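Local atomic coordinates of glutamate ABC superfamily ATP binding cassette transporter, binding protein (Enterococcus faecium DO, PDB entry 5EYF), a protein that binds glutamate and probably delivers it to an ABC transporter for uptake into the cell, as a family 3 solute-binding protein. Residues G20-T25 and V65-R70; R26-M31 and N175-G180. All blocks are in the same frame, centred on the assembly; numbering follows the deposited sequence. Where two conformers were deposited one is given.

Contact 1 (G20-T25 and V65-R70). With GLU (glutamic acid), chain E.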
# COMPACT_ATOMS: atom_id res chain seq x y z
N GLY B 20 -5.75 5.04 -21.88
CA GLY B 20 -6.61 6.02 -21.26
C GLY B 20 -5.97 6.63 -20.03
O GLY B 20 -5.64 5.92 -19.07
N VAL B 21 -5.76 7.95 -20.04
CA VAL B 21 -5.06 8.66 -18.98
C VAL B 21 -5.87 9.88 -18.57
O VAL B 21 -6.66 10.40 -19.36
CB VAL B 21 -3.63 9.10 -19.42
CG1 VAL B 21 -2.72 7.90 -19.68
CG2 VAL B 21 -3.69 10.03 -20.66
N LYS B 22 -5.64 10.34 -17.34
CA LYS B 22 -6.18 11.62 -16.93
C LYS B 22 -5.51 12.74 -17.71
O LYS B 22 -4.34 12.63 -18.11
CB LYS B 22 -5.98 11.84 -15.43
CG LYS B 22 -6.57 10.73 -14.52
CD LYS B 22 -8.03 10.44 -14.85
CE LYS B 22 -8.71 9.56 -13.79
NZ LYS B 22 -9.05 10.25 -12.51
N TYR B 23 -6.27 13.82 -17.94
CA TYR B 23 -5.71 15.04 -18.51
C TYR B 23 -5.63 16.17 -17.51
O TYR B 23 -5.14 17.26 -17.85
CB TYR B 23 -6.53 15.52 -19.73
CG TYR B 23 -6.22 14.83 -21.06
CD1 TYR B 23 -5.67 13.56 -21.11
CD2 TYR B 23 -6.48 15.48 -22.26
CE1 TYR B 23 -5.39 12.93 -22.34
CE2 TYR B 23 -6.20 14.86 -23.48
CZ TYR B 23 -5.67 13.60 -23.52
OH TYR B 23 -5.41 13.04 -24.76
N ASP B 24 -6.10 15.96 -16.28
CA ASP B 24 -6.27 17.03 -15.31
C ASP B 24 -5.55 16.74 -14.00
O ASP B 24 -5.80 17.43 -13.00
CB ASP B 24 -7.76 17.28 -15.04
CG ASP B 24 -8.39 16.19 -14.14
OD1 ASP B 24 -7.96 14.99 -14.21
OD2 ASP B 24 -9.30 16.55 -13.38
N THR B 25 -4.69 15.74 -13.94
CA THR B 25 -4.14 15.31 -12.66
C THR B 25 -2.63 15.56 -12.67
O THR B 25 -1.87 14.74 -13.19
CB THR B 25 -4.45 13.83 -12.42
OG1 THR B 25 -5.88 13.64 -12.46
CG2 THR B 25 -3.90 13.39 -11.06
N VAL B 65 -9.44 10.07 -20.24
CA VAL B 65 -10.51 9.48 -19.44
C VAL B 65 -10.68 10.30 -18.17
O VAL B 65 -9.78 11.03 -17.74
CB VAL B 65 -10.23 8.01 -19.07
CG1 VAL B 65 -9.93 7.19 -20.32
CG2 VAL B 65 -9.10 7.91 -18.03
N THR B 66 -11.85 10.16 -17.55
CA THR B 66 -12.10 10.62 -16.20
C THR B 66 -12.38 9.40 -15.32
O THR B 66 -12.52 8.28 -15.80
CB THR B 66 -13.28 11.58 -16.14
OG1 THR B 66 -14.49 10.84 -16.37
CG2 THR B 66 -13.13 12.68 -17.21
N SER B 67 -12.51 9.63 -14.02
CA SER B 67 -12.95 8.52 -13.17
C SER B 67 -14.32 8.00 -13.59
O SER B 67 -14.59 6.80 -13.45
CB SER B 67 -12.97 8.95 -11.71
OG SER B 67 -11.67 9.37 -11.32
N LYS B 68 -15.17 8.88 -14.13
CA LYS B 68 -16.48 8.44 -14.59
C LYS B 68 -16.39 7.65 -15.90
O LYS B 68 -17.05 6.61 -16.04
CB LYS B 68 -17.42 9.65 -14.74
CG LYS B 68 -18.38 9.79 -13.57
CD LYS B 68 -19.17 11.08 -13.66
CE LYS B 68 -20.16 11.03 -14.81
NZ LYS B 68 -21.25 10.02 -14.59
N THR B 69 -15.59 8.12 -16.85
CA THR B 69 -15.63 7.53 -18.18
C THR B 69 -14.63 6.41 -18.38
O THR B 69 -14.73 5.69 -19.38
CB THR B 69 -15.35 8.60 -19.25
OG1 THR B 69 -14.03 9.11 -19.06
CG2 THR B 69 -16.37 9.74 -19.14
N ARG B 70 -13.71 6.18 -17.44
CA ARG B 70 -12.60 5.29 -17.77
C ARG B 70 -13.07 3.86 -18.01
O ARG B 70 -12.68 3.23 -19.00
CB ARG B 70 -11.50 5.37 -16.71
CG ARG B 70 -11.90 5.06 -15.29
CD ARG B 70 -10.76 5.42 -14.36
NE ARG B 70 -11.25 5.33 -12.98
CZ ARG B 70 -10.68 5.88 -11.92
NH1 ARG B 70 -9.53 6.55 -12.01
NH2 ARG B 70 -11.29 5.76 -10.74
N GLU E . -7.46 6.36 -6.78
CA GLU E . -8.85 6.67 -6.45
C GLU E . -9.80 5.88 -7.34
O GLU E . -9.37 5.12 -8.21
CB GLU E . -9.14 8.19 -6.57
CG GLU E . -8.61 8.84 -7.84
CD GLU E . -9.39 8.50 -9.11
OE1 GLU E . -8.78 8.52 -10.18
OE2 GLU E . -10.62 8.29 -9.06
OXT GLU E . -11.04 5.97 -7.18
O HOH W 1 -11.16 11.91 -13.17
O HOH W 2 -9.29 13.57 -17.41

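Contact 2 (R26-M31 and N175-G180)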
# COMPACT_ATOMS: atom_id res chain seq x y z
N ARG B 26 -2.20 16.69 -12.10
CA ARG B 26 -0.77 17.00 -12.09
C ARG B 26 0.01 15.90 -11.38
O ARG B 26 -0.42 15.40 -10.33
CB ARG B 26 -0.49 18.34 -11.40
CG ARG B 26 0.92 18.87 -11.68
CD ARG B 26 1.24 20.20 -10.99
NE ARG B 26 1.72 20.00 -9.63
CZ ARG B 26 2.99 19.83 -9.29
NH1 ARG B 26 3.33 19.62 -8.03
NH2 ARG B 26 3.94 19.86 -10.22
N LEU B 27 1.16 15.54 -11.96
CA LEU B 27 2.10 14.49 -11.53
C LEU B 27 1.74 13.13 -12.11
O LEU B 27 2.59 12.22 -12.09
CB LEU B 27 2.26 14.37 -10.01
CG LEU B 27 2.62 15.68 -9.29
CD1 LEU B 27 2.78 15.44 -7.77
CD2 LEU B 27 3.89 16.24 -9.90
N PHE B 28 0.51 12.95 -12.61
CA PHE B 28 0.10 11.65 -13.15
C PHE B 28 -0.30 11.72 -14.61
O PHE B 28 0.25 10.97 -15.43
CB PHE B 28 -1.03 11.05 -12.31
CG PHE B 28 -0.56 10.59 -10.98
CD1 PHE B 28 0.03 9.33 -10.84
CD2 PHE B 28 -0.65 11.42 -9.88
CE1 PHE B 28 0.49 8.90 -9.59
CE2 PHE B 28 -0.20 11.00 -8.63
CZ PHE B 28 0.38 9.72 -8.51
N GLY B 29 -1.26 12.57 -14.97
CA GLY B 29 -1.65 12.75 -16.35
C GLY B 29 -2.26 14.11 -16.45
O GLY B 29 -3.38 14.32 -15.99
N MSE B 30 -1.54 15.02 -17.09
CA MSE B 30 -1.93 16.41 -17.18
C MSE B 30 -1.64 16.93 -18.57
O MSE B 30 -0.51 16.83 -19.02
CB MSE B 30 -1.16 17.23 -16.16
CG MSE B 30 -1.03 18.67 -16.51
SE MSE B 30 -1.90 19.64 -15.13
CE MSE B 30 -3.73 19.23 -15.59
N MSE B 31 -2.64 17.49 -19.25
CA MSE B 31 -2.40 18.05 -20.57
C MSE B 31 -1.58 19.33 -20.45
O MSE B 31 -1.97 20.25 -19.73
CB MSE B 31 -3.70 18.34 -21.29
CG MSE B 31 -3.48 19.15 -22.57
SE MSE B 31 -2.40 18.22 -23.92
CE MSE B 31 -3.66 16.83 -24.39
N ASN B 175 -3.57 11.10 -1.59
CA ASN B 175 -2.49 11.97 -1.13
C ASN B 175 -1.62 12.47 -2.28
O ASN B 175 -1.32 13.67 -2.34
CB ASN B 175 -1.64 11.26 -0.08
CG ASN B 175 -1.04 9.92 -0.54
OD1 ASN B 175 -1.37 9.32 -1.58
ND2 ASN B 175 -0.14 9.45 0.28
N ALA B 176 -1.24 11.59 -3.21
CA ALA B 176 -0.34 11.99 -4.29
C ALA B 176 -0.99 13.01 -5.21
O ALA B 176 -0.29 13.84 -5.81
CB ALA B 176 0.11 10.79 -5.12
N ILE B 177 -2.31 12.94 -5.36
CA ILE B 177 -3.03 13.91 -6.16
C ILE B 177 -3.11 15.24 -5.44
O ILE B 177 -2.88 16.29 -6.04
CB ILE B 177 -4.43 13.37 -6.51
CG1 ILE B 177 -4.28 12.07 -7.33
CG2 ILE B 177 -5.25 14.45 -7.24
CD1 ILE B 177 -5.58 11.34 -7.59
N LEU B 178 -3.39 15.20 -4.13
CA LEU B 178 -3.45 16.43 -3.34
C LEU B 178 -2.11 17.12 -3.31
O LEU B 178 -2.04 18.35 -3.29
CB LEU B 178 -3.90 16.12 -1.92
CG LEU B 178 -5.36 15.73 -1.78
CD1 LEU B 178 -5.65 15.34 -0.34
CD2 LEU B 178 -6.25 16.85 -2.22
N LEU B 179 -1.02 16.35 -3.29
CA LEU B 179 0.31 16.95 -3.41
C LEU B 179 0.43 17.75 -4.70
O LEU B 179 1.01 18.84 -4.70
CB LEU B 179 1.39 15.87 -3.36
CG LEU B 179 1.83 15.41 -1.97
CD1 LEU B 179 2.94 14.39 -2.11
CD2 LEU B 179 2.28 16.58 -1.11
N GLY B 180 -0.07 17.21 -5.82
CA GLY B 180 -0.05 17.94 -7.07
C GLY B 180 -0.77 19.27 -6.97
O GLY B 180 -0.45 20.22 -7.69
O HOH W 3 -2.78 16.52 -9.00

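Contact 1 (G20-T25 and V65-R70)
Val65 N gives a nearly straight hydrogen bond (169°) to Val21 O and so extends the parallel pairing of strands 16-21 and 59-64 one residue past the end of the latter. Beyond this bond the two segments diverge, and Lys22, Ser67 and Arg70 line part of the glutamate pocket of a family 3 solute-binding protein. Val65 packs on the strand through CG1, 3.6 Å from Gly20 CA. Lys22 bends at chi2 and chi4, passes its CD over Val65 O and crosses Arg70 obliquely. Its NZ donates to Ser67 OG at 3.0 Å and to OE1 of the bound glutamate at 2.9 Å. Water 1 accepts from both Lys22 NZ and Ser67 N. Arg70 runs extended from CG to NE. Ligand OE1 lies at the edge of its guanidinium and takes a bond from NH1 (2.8 Å); NH2 donates to OE2 and, weakly, to ligand O. The two cations are close, Lys22 NZ to Arg70 NH1 at 3.8 Å, and the shared carboxylate probably offsets their repulsion. An ST motif shapes the turn before Arg70, with Thr66 OG1 accepting from Thr69 N. Ser67 OG lies above one face of the Arg70 guanidinium, offset toward its rim, and donates to ligand OE2 at 2.7 Å.

Contact 2 (R26-M31 and N175-G180)
Arg26 starts the contact with CG anti to its backbone N (chi1 -166°) and a bend at chi3 (86°) that turns the guanidinium to the helix. Its NE donates to Gly180 O at 2.9 Å. The bond is nearly straight, on a lone pair of the carbonyl and in the plane of the guanidinium. NH1 has its own partner, a salt bridge to Asp183, just past the end of helix 175-182. Water 3 joins the backbones by donating to Arg26 O and to Ile177 O. Leu27 CD2 lies over one face of the guanidinium, offset toward the rim. The other branch of Leu27, CD1, rests on the bare backbone of Gly180, 3.8 Å from its CA. The contact thus fits the turn between strands 24-25 and 29-32 of one lobe against helix 175-182 of the other, across the cleft of a two-lobed periplasmic-type binding protein fold. Phe28 follows, with its CB directed toward the helix and CG anti to its carbonyl carbon (chi1 -71°). Ala176 CB meets the ring edge in plane, 3.5 Å from CE2. Ile177 CG1 is more distant from the same CE2, at 4.4 Å. Outside the pair, Phe103 packs edge-to-face with Phe28. Phe28 and Gly29 both face Thr25 in a classic beta bulge, where the chain enters strand 29-32.

The first segments of the two contacts are continuous in the chain, and the contact centres lie 12 Å apart. Strands 24-25 and 29-32 pair antiparallel between them, with a probable hydrogen bond from Met31 N to Tyr23 O at 2.9 Å. Lys22 CB also packs on Gly29 O at 3.6 Å. Contact 1 binds the side-chain carboxylate of the glutamate directly. Contact 2 reaches the ligand through Ile177, whose side chain comes within about 4 Å of it. Asp174, just before the helix of contact 2, is hydrogen-bonded to the same glutamate. Thr85 lies near both Lys22 and Phe28, so the two contacts border one pocket.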